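Local coordinates for protein cytochrome c, putative (Shewanella oneidensis, PDB 1SP3) that carries eight covalently bound heme c groups and probably acts as a respiratory oxidoreductase, a tetrathionate reductase, at residues Leu47-Val52 with Thr294-Met299; Val135-Gly140 with Ser160-Asp165; Asp413-Gly418 with Gly430-Asn435. All blocks are in the same frame, centred on the assembly; numbering follows the deposited sequence.

Interaction 1: residues Leu47-Val52 with Thr294-Met299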
loop_
_atom_site.group_PDB
_atom_site.type_symbol
_atom_site.label_atom_id
_atom_site.label_comp_id
_atom_site.label_asym_id
_atom_site.label_seq_id
_atom_site.Cartn_x
_atom_site.Cartn_y
_atom_site.Cartn_z
ATOM N N LEU A 47 -12.902 -2.502 -12.378
ATOM C CA LEU A 47 -13.770 -1.501 -11.754
ATOM C C LEU A 47 -15.286 -1.718 -12.049
ATOM O O LEU A 47 -15.634 -2.377 -13.021
ATOM C CB LEU A 47 -13.327 -0.073 -12.197
ATOM C CG LEU A 47 -11.834 0.278 -11.987
ATOM C CD1 LEU A 47 -11.577 1.748 -12.387
ATOM C CD2 LEU A 47 -11.266 -0.062 -10.529
ATOM N N PRO A 48 -16.199 -1.156 -11.282
ATOM C CA PRO A 48 -17.621 -1.414 -11.510
ATOM C C PRO A 48 -18.071 -1.304 -12.981
ATOM O O PRO A 48 -18.834 -2.163 -13.463
ATOM C CB PRO A 48 -18.286 -0.333 -10.644
ATOM C CG PRO A 48 -17.360 -0.232 -9.495
ATOM C CD PRO A 48 -16.008 -0.228 -10.160
ATOM N N ASP A 49 -17.507 -0.330 -13.700
ATOM C CA ASP A 49 -17.976 0.075 -15.015
ATOM C C ASP A 49 -16.964 -0.108 -16.164
ATOM O O ASP A 49 -17.262 0.239 -17.282
ATOM C CB ASP A 49 -18.314 1.570 -14.947
ATOM C CG ASP A 49 -17.127 2.432 -14.441
ATOM O OD1 ASP A 49 -16.508 2.110 -13.340
ATOM O OD2 ASP A 49 -16.753 3.478 -15.100
ATOM N N ARG A 50 -15.755 -0.582 -15.868
ATOM C CA ARG A 50 -14.649 -0.658 -16.850
ATOM C C ARG A 50 -13.474 -1.486 -16.296
ATOM O O ARG A 50 -13.301 -1.558 -15.069
ATOM C CB ARG A 50 -14.136 0.749 -17.239
ATOM C CG ARG A 50 -13.910 1.694 -16.039
ATOM C CD ARG A 50 -13.257 3.117 -16.323
ATOM N NE ARG A 50 -13.145 3.823 -15.052
ATOM C CZ ARG A 50 -12.589 5.015 -14.846
ATOM N NH1 ARG A 50 -12.038 5.717 -15.866
ATOM N NH2 ARG A 50 -12.589 5.496 -13.558
ATOM N N THR A 51 -12.692 -2.132 -17.180
ATOM C CA THR A 51 -11.395 -2.740 -16.790
ATOM C C THR A 51 -10.229 -1.772 -17.119
ATOM O O THR A 51 -10.193 -1.138 -18.194
ATOM C CB THR A 51 -11.156 -4.098 -17.463
ATOM O OG1 THR A 51 -12.171 -5.003 -17.047
ATOM C CG2 THR A 51 -9.923 -4.742 -16.984
ATOM N N VAL A 52 -9.334 -1.601 -16.143
ATOM C CA VAL A 52 -8.259 -0.637 -16.303
ATOM C C VAL A 52 -6.954 -1.289 -16.008
ATOM O O VAL A 52 -6.880 -2.367 -15.462
ATOM C CB VAL A 52 -8.376 0.617 -15.347
ATOM C CG1 VAL A 52 -9.529 1.527 -15.788
ATOM C CG2 VAL A 52 -8.479 0.183 -13.846
ATOM N N THR A 294 -14.256 -6.633 -5.251
ATOM C CA THR A 294 -14.001 -5.561 -6.196
ATOM C C THR A 294 -13.977 -4.215 -5.482
ATOM O O THR A 294 -14.552 -4.044 -4.381
ATOM C CB THR A 294 -15.036 -5.546 -7.407
ATOM O OG1 THR A 294 -16.330 -5.516 -6.855
ATOM C CG2 THR A 294 -15.107 -6.882 -8.083
ATOM N N ALA A 295 -13.310 -3.252 -6.125
ATOM C CA ALA A 295 -13.135 -1.967 -5.548
ATOM C C ALA A 295 -13.335 -0.922 -6.683
ATOM O O ALA A 295 -13.048 -1.162 -7.888
ATOM C CB ALA A 295 -11.726 -1.873 -4.961
ATOM N N ASN A 296 -13.831 0.225 -6.303
ATOM C CA ASN A 296 -13.798 1.324 -7.229
ATOM C C ASN A 296 -12.495 2.109 -7.098
ATOM O O ASN A 296 -11.893 2.144 -6.022
ATOM C CB ASN A 296 -15.038 2.236 -7.070
ATOM C CG ASN A 296 -15.485 2.818 -8.433
ATOM O OD1 ASN A 296 -14.744 2.698 -9.442
ATOM N ND2 ASN A 296 -16.662 3.405 -8.476
ATOM N N ALA A 297 -12.056 2.727 -8.196
ATOM C CA ALA A 297 -10.896 3.599 -8.147
ATOM C C ALA A 297 -11.040 4.868 -8.997
ATOM O O ALA A 297 -11.549 4.829 -10.086
ATOM C CB ALA A 297 -9.598 2.835 -8.530
ATOM N N TYR A 298 -10.514 5.978 -8.481
ATOM C CA TYR A 298 -10.348 7.195 -9.231
ATOM C C TYR A 298 -9.153 7.026 -10.171
ATOM O O TYR A 298 -8.067 6.617 -9.737
ATOM C CB TYR A 298 -10.129 8.395 -8.279
ATOM C CG TYR A 298 -9.930 9.682 -9.111
ATOM C CD1 TYR A 298 -11.043 10.443 -9.533
ATOM C CD2 TYR A 298 -8.666 10.067 -9.548
ATOM C CE1 TYR A 298 -10.887 11.595 -10.344
ATOM C CE2 TYR A 298 -8.488 11.266 -10.358
ATOM C CZ TYR A 298 -9.630 12.000 -10.754
ATOM O OH TYR A 298 -9.510 13.150 -11.547
ATOM N N MET A 299 -9.333 7.288 -11.456
ATOM C CA MET A 299 -8.205 7.161 -12.357
ATOM C C MET A 299 -7.886 8.502 -13.016
ATOM O O MET A 299 -8.741 9.416 -13.020
ATOM C CB MET A 299 -8.475 6.166 -13.465
ATOM C CG MET A 299 -8.973 4.840 -12.969
ATOM S SD MET A 299 -7.529 4.003 -12.381
ATOM C CE MET A 299 -6.574 3.773 -13.810
HETATM O O HOH W 1 -14.966 3.523 -12.029
#
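Leu47 lies across Ala295-Ala297 and touches Met299 with one of its methyls. Its CB is loosely beside the side-chain oxygen of Asn296. CG stands next to the backbone N (chi1 -53°), and from there the branches part. CD2 rests on the backbone, 3.4 Å from Ala295 O and close to Ala297 N, and also meets the methyl of Ala297, with Leu47 CD2 to Ala297 CB at 3.9 Å. Leu47 CD1 points between Ala297 O, 3.8 Å away, and Met299 CG. Pro48 lies across the Asn296 carboxamide, with Pro48 CD 3.3 Å from Asn296 OD1. That oxygen also takes a water at 2.7 Å from Asn296 OD1, and the same water donates to Asp49 OD1. Farther on, Met299 CG lies over a face of the Arg50 guanidinium, 3.7 Å from Arg50 NH2, while the charge of Arg50 is paired with Asp302. The Met299 chain, bent at chi2 and chi3, brings CE tip to tip with Val52, 3.9 Å from Val52 CB. No direct hydrogen bond joins the two segments; packing and one bridging water make the contact. Leu47-Arg50 form the type I turn of the small hairpin 44-47/50-53; strand 295-297 instead bonds antiparallel to 310-315 in the large mixed sheet, and the hairpin leans on it there, with Ala295 also touching Gln45 of strand 44-47.

Interaction 2: residues Val135-Gly140 with Ser160-Asp165; sequences VRDNCG and SMAYPD. With HEC (heme c), chain F.
Arg136 sends its side chain to the backbone of Met161 and Ala162 through one bend: CG stands beside the backbone N (chi1 -63°), CD continues extended, and chi3 of -56° turns NE back toward the carbonyls. NE lies 3.0 Å from Met161 O, a weak, bent hydrogen bond, and makes a second weak one to Ala162 O. The sounder bond runs from NH2 to Ala162 O at 3.0 Å, with the donor 38° above the carbonyl plane. Ala162 O is gripped again by a water 2.8 Å from it, which accepts from Asp137 N at 3.2 Å and so ties the helix backbone to the same oxygen. The remaining amino group, NH1, bonds Phe179 O, so one guanidinium serves carbonyls of the 160-165 segment and of Phe179, shortly before helix 181-184. Pro164 CD lies 3.8 Å from Arg136 NE. Separately, the Ala162 methyl abuts the Asp137 carboxylate, Ala162 CB to Asp137 OD1 being 3.3 Å. An alanine in place of Arg136 would probably leave Met161 O without its side-chain donor, Ala162 O with the water alone of the partners described, and the 160-165 segment less firmly held to the helix. Arg136, at the start of this helix, also lies close to Cys181, which is bonded to a different heme. One turn along, Cys139 SG is bonded to CAB of a heme c; with Cys142 and the axial His143 it forms the CXXCH motif of c-type cytochromes.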
loop_
_atom_site.group_PDB
_atom_site.type_symbol
_atom_site.label_atom_id
_atom_site.label_comp_id
_atom_site.label_asym_id
_atom_site.label_seq_id
_atom_site.Cartn_x
_atom_site.Cartn_y
_atom_site.Cartn_z
ATOM N N VAL A 135 13.773 -12.604 4.264
ATOM C CA VAL A 135 13.041 -12.610 5.552
ATOM C C VAL A 135 12.149 -11.398 5.651
ATOM O O VAL A 135 12.165 -10.530 4.738
ATOM C CB VAL A 135 14.016 -12.636 6.718
ATOM C CG1 VAL A 135 14.833 -13.895 6.616
ATOM C CG2 VAL A 135 14.905 -11.315 6.810
ATOM N N ARG A 136 11.353 -11.289 6.718
ATOM C CA ARG A 136 10.454 -10.117 6.805
ATOM C C ARG A 136 11.136 -8.789 6.496
ATOM O O ARG A 136 10.582 -7.897 5.772
ATOM C CB ARG A 136 9.743 -10.078 8.141
ATOM C CG ARG A 136 8.814 -11.297 8.385
ATOM C CD ARG A 136 8.186 -11.259 9.796
ATOM N NE ARG A 136 9.201 -11.190 10.865
ATOM C CZ ARG A 136 9.758 -12.250 11.492
ATOM N NH1 ARG A 136 9.394 -13.486 11.143
ATOM N NH2 ARG A 136 10.716 -12.069 12.453
ATOM N N ASP A 137 12.365 -8.645 6.970
ATOM C CA ASP A 137 13.045 -7.345 6.804
ATOM C C ASP A 137 13.373 -7.017 5.337
ATOM O O ASP A 137 13.558 -5.852 4.974
ATOM C CB ASP A 137 14.281 -7.242 7.712
ATOM C CG ASP A 137 14.489 -5.817 8.267
ATOM O OD1 ASP A 137 13.486 -5.103 8.582
ATOM O OD2 ASP A 137 15.627 -5.281 8.392
ATOM N N ASN A 138 13.476 -8.026 4.467
ATOM C CA ASN A 138 13.718 -7.709 3.075
ATOM C C ASN A 138 12.436 -7.104 2.461
ATOM O O ASN A 138 12.501 -6.065 1.823
ATOM C CB ASN A 138 14.177 -8.926 2.292
ATOM C CG ASN A 138 15.486 -9.491 2.797
ATOM O OD1 ASN A 138 15.509 -10.522 3.521
ATOM N ND2 ASN A 138 16.600 -8.861 2.383
ATOM N N CYS A 139 11.283 -7.757 2.645
ATOM C CA CYS A 139 10.026 -7.247 2.099
ATOM C C CYS A 139 9.815 -5.871 2.661
ATOM O O CYS A 139 9.440 -5.014 1.941
ATOM C CB CYS A 139 8.821 -8.155 2.447
ATOM S SG CYS A 139 9.237 -9.847 1.994
ATOM N N GLY A 140 10.099 -5.708 3.965
ATOM C CA GLY A 140 9.900 -4.487 4.710
ATOM C C GLY A 140 10.733 -3.287 4.292
ATOM O O GLY A 140 10.348 -2.202 4.619
ATOM N N SER A 160 8.468 -2.616 13.249
ATOM C CA SER A 160 8.642 -3.657 14.236
ATOM C C SER A 160 8.251 -5.050 13.707
ATOM O O SER A 160 8.482 -6.032 14.402
ATOM C CB SER A 160 7.744 -3.360 15.409
ATOM O OG SER A 160 6.647 -4.243 15.317
ATOM N N MET A 161 7.653 -5.145 12.500
ATOM C CA MET A 161 7.297 -6.431 11.905
ATOM C C MET A 161 8.580 -7.099 11.471
ATOM O O MET A 161 8.545 -8.251 11.041
ATOM C CB MET A 161 6.389 -6.325 10.661
ATOM C CG MET A 161 4.958 -5.752 10.800
ATOM S SD MET A 161 3.864 -6.693 11.842
ATOM C CE MET A 161 2.560 -6.832 10.873
ATOM N N ALA A 162 9.719 -6.411 11.558
ATOM C CA ALA A 162 10.977 -7.116 11.360
ATOM C C ALA A 162 11.204 -8.299 12.344
ATOM O O ALA A 162 11.753 -9.351 11.938
ATOM C CB ALA A 162 12.189 -6.114 11.469
ATOM N N TYR A 163 10.894 -8.087 13.631
ATOM C CA TYR A 163 10.994 -9.145 14.665
ATOM C C TYR A 163 9.905 -8.815 15.662
ATOM O O TYR A 163 10.215 -8.273 16.704
ATOM C CB TYR A 163 12.374 -9.122 15.398
ATOM C CG TYR A 163 13.518 -9.467 14.482
ATOM C CD1 TYR A 163 14.163 -8.465 13.724
ATOM C CD2 TYR A 163 13.919 -10.799 14.329
ATOM C CE1 TYR A 163 15.185 -8.804 12.824
ATOM C CE2 TYR A 163 14.934 -11.142 13.449
ATOM C CZ TYR A 163 15.549 -10.151 12.717
ATOM O OH TYR A 163 16.537 -10.534 11.874
ATOM N N PRO A 164 8.627 -9.044 15.344
ATOM C CA PRO A 164 7.576 -8.499 16.211
ATOM C C PRO A 164 7.301 -9.479 17.354
ATOM O O PRO A 164 7.747 -10.632 17.251
ATOM C CB PRO A 164 6.350 -8.469 15.287
ATOM C CG PRO A 164 6.571 -9.594 14.381
ATOM C CD PRO A 164 8.076 -9.750 14.166
ATOM N N ASP A 165 6.542 -9.041 18.354
ATOM C CA ASP A 165 6.112 -9.889 19.414
ATOM C C ASP A 165 4.705 -10.406 19.134
ATOM O O ASP A 165 4.043 -9.931 18.198
ATOM C CB ASP A 165 6.134 -9.158 20.731
ATOM C CG ASP A 165 5.383 -7.869 20.699
ATOM O OD1 ASP A 165 5.561 -7.074 21.651
ATOM O OD2 ASP A 165 4.584 -7.531 19.798
HETATM FE FE HEC F . 6.026 -5.996 -2.498
HETATM C CHA HEC F . 3.110 -5.124 -3.980
HETATM C CHB HEC F . 4.483 -8.762 -1.218
HETATM C CHC HEC F . 9.048 -7.177 -1.505
HETATM C CHD HEC F . 7.385 -3.026 -3.499
HETATM N NA HEC F . 4.164 -6.786 -2.574
HETATM C C1A HEC F . 3.096 -6.244 -3.190
HETATM C C2A HEC F . 1.951 -7.100 -3.057
HETATM C C3A HEC F . 2.330 -8.140 -2.316
HETATM C C4A HEC F . 3.714 -7.953 -1.984
HETATM C CMA HEC F . 1.396 -9.280 -1.816
HETATM C CAA HEC F . 0.499 -6.754 -3.632
HETATM C CBA HEC F . 0.180 -7.442 -4.960
HETATM C CGA HEC F . 0.469 -6.494 -6.106
HETATM O O1A HEC F . 0.686 -6.976 -7.261
HETATM O O2A HEC F . 0.387 -5.246 -5.890
HETATM N NB HEC F . 6.632 -7.666 -1.523
HETATM C C1B HEC F . 5.852 -8.678 -1.091
HETATM C C2B HEC F . 6.663 -9.613 -0.345
HETATM C C3B HEC F . 7.918 -9.174 -0.379
HETATM C C4B HEC F . 7.922 -7.950 -1.163
HETATM C CMB HEC F . 5.985 -10.842 0.318
HETATM C CAB HEC F . 9.231 -9.873 0.101
HETATM C CBB HEC F . 9.435 -11.145 -0.420
HETATM N NC HEC F . 7.845 -5.276 -2.490
HETATM C C1C HEC F . 9.007 -5.919 -2.033
HETATM C C2C HEC F . 10.084 -4.982 -2.105
HETATM C C3C HEC F . 9.620 -3.875 -2.685
HETATM C C4C HEC F . 8.208 -3.997 -2.942
HETATM C CMC HEC F . 11.535 -5.206 -1.602
HETATM C CAC HEC F . 10.492 -2.654 -2.962
HETATM C CBC HEC F . 11.589 -2.777 -3.824
HETATM N ND HEC F . 5.345 -4.302 -3.485
HETATM C C1D HEC F . 6.079 -3.180 -3.839
HETATM C C2D HEC F . 5.305 -2.290 -4.651
HETATM C C3D HEC F . 4.012 -2.991 -4.851
HETATM C C4D HEC F . 4.118 -4.225 -4.090
HETATM C CMD HEC F . 5.623 -0.905 -5.287
HETATM C CAD HEC F . 2.787 -2.503 -5.678
HETATM C CBD HEC F . 3.044 -3.166 -7.016
HETATM C CGD HEC F . 1.976 -2.729 -8.011
HETATM O O1D HEC F . 0.867 -3.313 -7.933
HETATM O O2D HEC F . 2.175 -1.817 -8.876
HETATM O O HOH W 2 13.091 -10.240 9.609
#

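Interaction 3: residues Asp413-Gly418 with Gly430-Asn435; sequences DCHNKG and GDPMKN. With HEC (heme c), chain J.
Asp431 OD1 is gripped by two donors, the ring of His415 and the backbone of Met433. His415 ND1 donates to it at 2.6 Å, nearly straight at 165°, in the imidazole plane and on the syn side of the carboxylate; ring and carboxylate planes are only 18° apart. Met433 N approaches the same oxygen from above the carboxylate plane at 3.0 Å, closing an Asx turn. The second oxygen, Asp431 OD2, accepts from Asn416 N at 3.0 Å, so both oxygens hold residues of the 413-418 segment and the rotation of the carboxylate is fixed. Such a pairing probably makes the imidazole a stronger electron donor to the iron. The Met433 methyl lies obliquely beside the imidazole, Met433 CE to His415 CG being 3.5 Å, and this methyl also lies 3.5 Å from the heme carbon CHB. At the exposed side of the contact, Lys434 NZ bonds Asn416 OD1 at 3.0 Å, while Asn416 ND2 has Asn412 as its partner. On its far side His415 binds iron through NE2, with His226 as the other axial ligand, and Cys414 SG is joined to CAC: a bis-histidine heme c site built on a CXXCH motif, with a second-shell carboxylate orienting the histidine of that motif.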
loop_
_atom_site.group_PDB
_atom_site.type_symbol
_atom_site.label_atom_id
_atom_site.label_comp_id
_atom_site.label_asym_id
_atom_site.label_seq_id
_atom_site.Cartn_x
_atom_site.Cartn_y
_atom_site.Cartn_z
ATOM N N ASP A 413 -18.408 -5.946 21.634
ATOM C CA ASP A 413 -17.753 -4.966 20.794
ATOM C C ASP A 413 -18.630 -4.459 19.701
ATOM O O ASP A 413 -18.476 -3.312 19.290
ATOM C CB ASP A 413 -16.478 -5.524 20.217
ATOM C CG ASP A 413 -15.418 -5.673 21.272
ATOM O OD1 ASP A 413 -15.188 -4.652 21.937
ATOM O OD2 ASP A 413 -14.860 -6.771 21.571
ATOM N N CYS A 414 -19.519 -5.320 19.222
ATOM C CA CYS A 414 -20.484 -4.961 18.171
ATOM C C CYS A 414 -21.898 -4.815 18.641
ATOM O O CYS A 414 -22.562 -3.933 18.138
ATOM C CB CYS A 414 -20.485 -5.997 17.054
ATOM S SG CYS A 414 -18.788 -6.184 16.334
ATOM N N HIS A 415 -22.389 -5.702 19.544
ATOM C CA HIS A 415 -23.810 -5.732 19.938
ATOM C C HIS A 415 -23.988 -4.949 21.255
ATOM O O HIS A 415 -22.972 -4.510 21.815
ATOM C CB HIS A 415 -24.359 -7.192 20.057
ATOM C CG HIS A 415 -24.318 -7.954 18.748
ATOM N ND1 HIS A 415 -25.138 -7.657 17.688
ATOM C CD2 HIS A 415 -23.519 -8.953 18.324
ATOM C CE1 HIS A 415 -24.860 -8.446 16.667
ATOM N NE2 HIS A 415 -23.901 -9.269 17.038
ATOM N N ASN A 416 -25.227 -4.753 21.707
ATOM C CA ASN A 416 -25.492 -4.102 23.019
ATOM C C ASN A 416 -24.870 -2.701 23.042
ATOM O O ASN A 416 -25.092 -1.903 22.154
ATOM C CB ASN A 416 -24.948 -4.981 24.173
ATOM C CG ASN A 416 -25.664 -6.311 24.279
ATOM O OD1 ASN A 416 -26.810 -6.438 23.856
ATOM N ND2 ASN A 416 -24.968 -7.328 24.786
ATOM N N LYS A 417 -23.972 -2.424 23.960
ATOM C CA LYS A 417 -23.453 -1.052 23.933
ATOM C C LYS A 417 -22.284 -0.914 22.946
ATOM O O LYS A 417 -21.745 0.164 22.789
ATOM C CB LYS A 417 -23.099 -0.608 25.354
ATOM C CG LYS A 417 -24.332 -0.693 26.319
ATOM C CD LYS A 417 -23.926 -1.043 27.795
ATOM C CE LYS A 417 -24.791 -0.206 28.850
ATOM N NZ LYS A 417 -24.600 -0.493 30.341
ATOM N N GLY A 418 -21.901 -2.004 22.265
ATOM C CA GLY A 418 -20.799 -1.955 21.280
ATOM C C GLY A 418 -21.020 -0.972 20.141
ATOM O O GLY A 418 -22.141 -0.794 19.645
ATOM N N GLY A 430 -30.987 -1.373 12.648
ATOM C CA GLY A 430 -30.513 -1.572 13.992
ATOM C C GLY A 430 -29.705 -2.846 14.225
ATOM O O GLY A 430 -29.548 -3.706 13.318
ATOM N N ASP A 431 -29.151 -2.932 15.422
ATOM C CA ASP A 431 -28.388 -4.039 15.911
ATOM C C ASP A 431 -29.182 -5.340 15.668
ATOM O O ASP A 431 -30.302 -5.447 16.188
ATOM C CB ASP A 431 -28.226 -3.869 17.409
ATOM C CG ASP A 431 -27.351 -4.977 18.028
ATOM O OD1 ASP A 431 -27.170 -6.041 17.404
ATOM O OD2 ASP A 431 -26.799 -4.812 19.107
ATOM N N PRO A 432 -28.660 -6.264 14.832
ATOM C CA PRO A 432 -29.356 -7.515 14.480
ATOM C C PRO A 432 -29.729 -8.390 15.667
ATOM O O PRO A 432 -30.620 -9.219 15.490
ATOM C CB PRO A 432 -28.336 -8.289 13.636
ATOM C CG PRO A 432 -27.247 -7.396 13.306
ATOM C CD PRO A 432 -27.395 -6.128 14.081
ATOM N N MET A 433 -29.058 -8.229 16.802
ATOM C CA MET A 433 -29.405 -8.948 18.010
ATOM C C MET A 433 -30.636 -8.367 18.734
ATOM O O MET A 433 -31.363 -9.112 19.385
ATOM C CB MET A 433 -28.215 -8.905 18.938
ATOM C CG MET A 433 -28.322 -9.847 20.093
ATOM S SD MET A 433 -27.107 -9.378 21.371
ATOM C CE MET A 433 -25.903 -10.244 20.871
ATOM N N LYS A 434 -30.856 -7.052 18.651
ATOM C CA LYS A 434 -32.022 -6.384 19.273
ATOM C C LYS A 434 -33.222 -6.582 18.358
ATOM O O LYS A 434 -34.387 -6.456 18.786
ATOM C CB LYS A 434 -31.813 -4.866 19.485
ATOM C CG LYS A 434 -30.558 -4.463 20.276
ATOM C CD LYS A 434 -30.878 -3.724 21.549
ATOM C CE LYS A 434 -29.738 -3.764 22.574
ATOM N NZ LYS A 434 -29.327 -5.144 22.958
ATOM N N ASN A 435 -32.935 -6.964 17.116
ATOM C CA ASN A 435 -33.845 -6.685 16.035
ATOM C C ASN A 435 -33.855 -7.693 14.928
ATOM O O ASN A 435 -33.218 -7.479 13.895
ATOM C CB ASN A 435 -33.440 -5.367 15.439
ATOM C CG ASN A 435 -34.594 -4.604 14.975
ATOM O OD1 ASN A 435 -34.992 -3.629 15.640
ATOM N ND2 ASN A 435 -35.184 -5.021 13.826
HETATM FE FE HEC J . -23.191 -10.955 16.107
HETATM C CHA HEC J . -25.860 -11.158 13.982
HETATM C CHB HEC J . -24.960 -12.632 18.446
HETATM C CHC HEC J . -20.381 -11.383 18.050
HETATM C CHD HEC J . -21.602 -8.689 14.253
HETATM N NA HEC J . -25.068 -11.784 16.164
HETATM C C1A HEC J . -26.040 -11.692 15.217
HETATM C C2A HEC J . -27.294 -12.231 15.770
HETATM C C3A HEC J . -27.041 -12.647 17.015
HETATM C C4A HEC J . -25.631 -12.371 17.268
HETATM C CMA HEC J . -28.030 -13.261 18.056
HETATM C CAA HEC J . -28.624 -12.262 14.979
HETATM C CBA HEC J . -28.529 -13.412 13.973
HETATM C CGA HEC J . -28.525 -14.785 14.655
HETATM O O1A HEC J . -29.623 -15.252 15.169
HETATM O O2A HEC J . -27.411 -15.428 14.627
HETATM N NB HEC J . -22.729 -11.855 17.922
HETATM C C1B HEC J . -23.634 -12.529 18.680
HETATM C C2B HEC J . -22.951 -13.099 19.782
HETATM C C3B HEC J . -21.658 -12.774 19.651
HETATM C C4B HEC J . -21.525 -11.980 18.492
HETATM C CMB HEC J . -23.627 -13.952 20.942
HETATM C CAB HEC J . -20.508 -13.246 20.571
HETATM C CBB HEC J . -20.124 -14.563 20.559
HETATM N NC HEC J . -21.363 -10.180 16.212
HETATM C C1C HEC J . -20.338 -10.417 17.092
HETATM C C2C HEC J . -19.229 -9.559 16.795
HETATM C C3C HEC J . -19.599 -8.798 15.769
HETATM C C4C HEC J . -20.942 -9.174 15.368
HETATM C CMC HEC J . -17.898 -9.535 17.591
HETATM C CAC HEC J . -18.847 -7.677 14.949
HETATM C CBC HEC J . -17.676 -7.681 14.240
HETATM N ND HEC J . -23.706 -9.990 14.375
HETATM C C1D HEC J . -22.784 -9.212 13.710
HETATM C C2D HEC J . -23.310 -9.017 12.400
HETATM C C3D HEC J . -24.592 -9.779 12.343
HETATM C C4D HEC J . -24.770 -10.366 13.610
HETATM C CMD HEC J . -22.681 -8.226 11.242
HETATM C CAD HEC J . -25.548 -9.910 11.159
HETATM C CBD HEC J . -25.267 -11.284 10.487
HETATM C CGD HEC J . -26.220 -11.393 9.339
HETATM O O1D HEC J . -26.428 -10.451 8.548
HETATM O O2D HEC J . -26.834 -12.434 9.209
#

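The three contacts are well separated: centres of interactions 1 and 2 are about 32 Å apart, of 1 and 3 about 33 Å, and of 2 and 3 about 38 Å, and no two of them touch. Along the chain, interaction 2 is nested within the loop that interaction 1 closes, whereas interaction 3 follows both. Interactions 2 and 3 each include a cysteine covalently joined to a heme c, but they serve different hemes, and only interaction 3 includes an axial ligand. Interaction 1 holds no covalent or axial heme ligand; the side chain of its Ala297 is about 9 Å from a heme, making it packing between a hairpin and the large sheet near the heme array.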